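Local structure of redox-sensitive transcriptional activator OxyR (Porphyromonas gingivalis, 3T22) at residues 7-12 with 56-61. The protein is a LysR-family regulator, represented here by its regulatory domain, that probably binds DNA and activates transcription in response to redox signals. The protein carries 1 engineered substitution. Sequence-based numbering, arbitrary orientation.
Sequences AVLPTI and IIASKA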
loop_
_atom_site.group_PDB
_atom_site.type_symbol
_atom_site.label_atom_id
_atom_site.label_comp_id
_atom_site.label_asym_id
_atom_site.label_seq_id
_atom_site.Cartn_x
_atom_site.Cartn_y
_atom_site.Cartn_z
ATOM N N ALA A 7 -14.130 5.295 -8.998
ATOM C CA ALA A 7 -12.898 5.531 -8.252
ATOM C C ALA A 7 -13.048 5.284 -6.747
ATOM O O ALA A 7 -14.154 5.349 -6.192
ATOM C CB ALA A 7 -12.376 6.942 -8.507
ATOM N N VAL A 8 -11.920 5.026 -6.091
ATOM C CA VAL A 8 -11.908 4.627 -4.697
ATOM C C VAL A 8 -10.636 5.109 -4.000
ATOM O O VAL A 8 -9.527 4.940 -4.512
ATOM C CB VAL A 8 -11.973 3.092 -4.581
ATOM C CG1 VAL A 8 -12.206 2.670 -3.145
ATOM C CG2 VAL A 8 -13.044 2.520 -5.497
ATOM N N LEU A 9 -10.787 5.682 -2.815
ATOM C CA LEU A 9 -9.634 6.092 -2.033
ATOM C C LEU A 9 -8.727 4.896 -1.764
ATOM O O LEU A 9 -9.195 3.771 -1.653
ATOM C CB LEU A 9 -10.080 6.712 -0.712
ATOM C CG LEU A 9 -10.887 8.007 -0.759
ATOM C CD1 LEU A 9 -10.904 8.654 0.610
ATOM C CD2 LEU A 9 -10.333 8.962 -1.797
ATOM N N PRO A 10 -7.427 5.148 -1.665
ATOM C CA PRO A 10 -6.447 4.102 -1.349
ATOM C C PRO A 10 -6.540 3.683 0.122
ATOM O O PRO A 10 -6.168 2.576 0.485
ATOM C CB PRO A 10 -5.092 4.776 -1.618
ATOM C CG PRO A 10 -5.388 6.182 -2.134
ATOM C CD PRO A 10 -6.811 6.484 -1.763
ATOM N N THR A 11 -7.048 4.572 0.966
ATOM C CA THR A 11 -7.300 4.223 2.360
ATOM C C THR A 11 -8.611 3.447 2.530
ATOM O O THR A 11 -9.005 3.134 3.644
ATOM C CB THR A 11 -7.283 5.471 3.284
ATOM O OG1 THR A 11 -8.388 6.335 2.978
ATOM C CG2 THR A 11 -5.973 6.224 3.112
ATOM N N ILE A 12 -9.265 3.123 1.416
ATOM C CA ILE A 12 -10.507 2.351 1.433
ATOM C C ILE A 12 -10.418 1.066 0.594
ATOM O O ILE A 12 -10.957 0.040 0.959
ATOM C CB ILE A 12 -11.660 3.185 0.867
ATOM C CG1 ILE A 12 -11.866 4.451 1.719
ATOM C CG2 ILE A 12 -12.925 2.319 0.711
ATOM C CD1 ILE A 12 -12.751 5.527 1.083
ATOM N N ILE A 56 -16.058 6.554 -4.499
ATOM C CA ILE A 56 -16.218 6.248 -3.093
ATOM C C ILE A 56 -15.167 7.029 -2.299
ATOM O O ILE A 56 -13.964 6.703 -2.356
ATOM C CB ILE A 56 -16.042 4.752 -2.841
ATOM C CG1 ILE A 56 -16.867 3.955 -3.843
ATOM C CG2 ILE A 56 -16.434 4.410 -1.416
ATOM C CD1 ILE A 56 -16.624 2.455 -3.799
ATOM N N ILE A 57 -15.620 8.054 -1.572
ATOM C CA ILE A 57 -14.728 8.934 -0.810
ATOM C C ILE A 57 -15.015 8.910 0.696
ATOM O O ILE A 57 -15.868 8.160 1.157
ATOM C CB ILE A 57 -14.812 10.390 -1.309
ATOM C CG1 ILE A 57 -16.249 10.893 -1.212
ATOM C CG2 ILE A 57 -14.265 10.510 -2.765
ATOM C CD1 ILE A 57 -16.399 12.336 -1.659
ATOM N N ALA A 58 -14.292 9.710 1.470
ATOM C CA ALA A 58 -14.486 9.692 2.916
ATOM C C ALA A 58 -14.914 11.052 3.449
ATOM O O ALA A 58 -14.567 11.430 4.557
ATOM C CB ALA A 58 -13.241 9.172 3.650
ATOM N N SER A 59 -15.659 11.787 2.631
ATOM C CA SER A 59 -16.303 13.021 3.069
ATOM C C SER A 59 -17.423 13.424 2.114
ATOM O O SER A 59 -17.658 12.761 1.107
ATOM C CB SER A 59 -15.282 14.147 3.259
ATOM O OG SER A 59 -14.383 14.220 2.172
ATOM N N LYS A 60 -18.139 14.485 2.463
ATOM C CA LYS A 60 -19.174 15.021 1.593
ATOM C C LYS A 60 -18.475 15.738 0.449
ATOM O O LYS A 60 -17.533 16.478 0.692
ATOM C CB LYS A 60 -20.067 16.002 2.358
ATOM C CG LYS A 60 -20.867 15.368 3.500
ATOM C CD LYS A 60 -21.912 16.326 4.074
ATOM C CE LYS A 60 -22.774 15.646 5.152
ATOM N NZ LYS A 60 -22.076 15.459 6.466
ATOM N N ALA A 61 -18.919 15.517 -0.788
ATOM C CA ALA A 61 -18.298 16.147 -1.966
ATOM C C ALA A 61 -18.081 17.672 -1.799
ATOM O O ALA A 61 -16.962 18.182 -1.985
ATOM C CB ALA A 61 -19.117 15.846 -3.239
#
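Leu9 lies over the backbone of Ile57 and Ala58, its CG 4.0 Å from Ile57 CA and its CD1 3.7 Å from Ala58 N. With CG anti to the carbonyl carbon (chi1 -64°), the branched end extends over the neighbouring chain, and the small Ala58 side chain allows an approach close enough for Leu9 CD1 to rest against its methyl. Ile12 comes to the same methyl from the end of the loop after strand 4-8; its long apolar branch suits this buried site, CD1 reaching back to Ile56 O at 3.8 Å. The two strand ends pair in parallel. Ile56 N donates a nearly straight hydrogen bond to Ala7 O (2.8 Å, 168° at the hydrogen), whereas the hydrogen bond from Leu9 N to Ile56 O is weak at 3.4 Å, as the chains begin to part. Val8 and Ile56 stand side by side on one face, Val8 CG2 4.0 Å from Ile56 CD1; beta-branched residues suit such extended, buried positions. Ile56 also packs on Val180 of strand 175-185. A hydrogen bond from Ile12 N to Leu9 O closes the turn before helix 13-27, whose N-cap is Ile12. Parallel strands ending together, with loops leading from their C-terminal ends, are typical of the periplasmic-binding-protein-like fold of LysR-type regulatory domains.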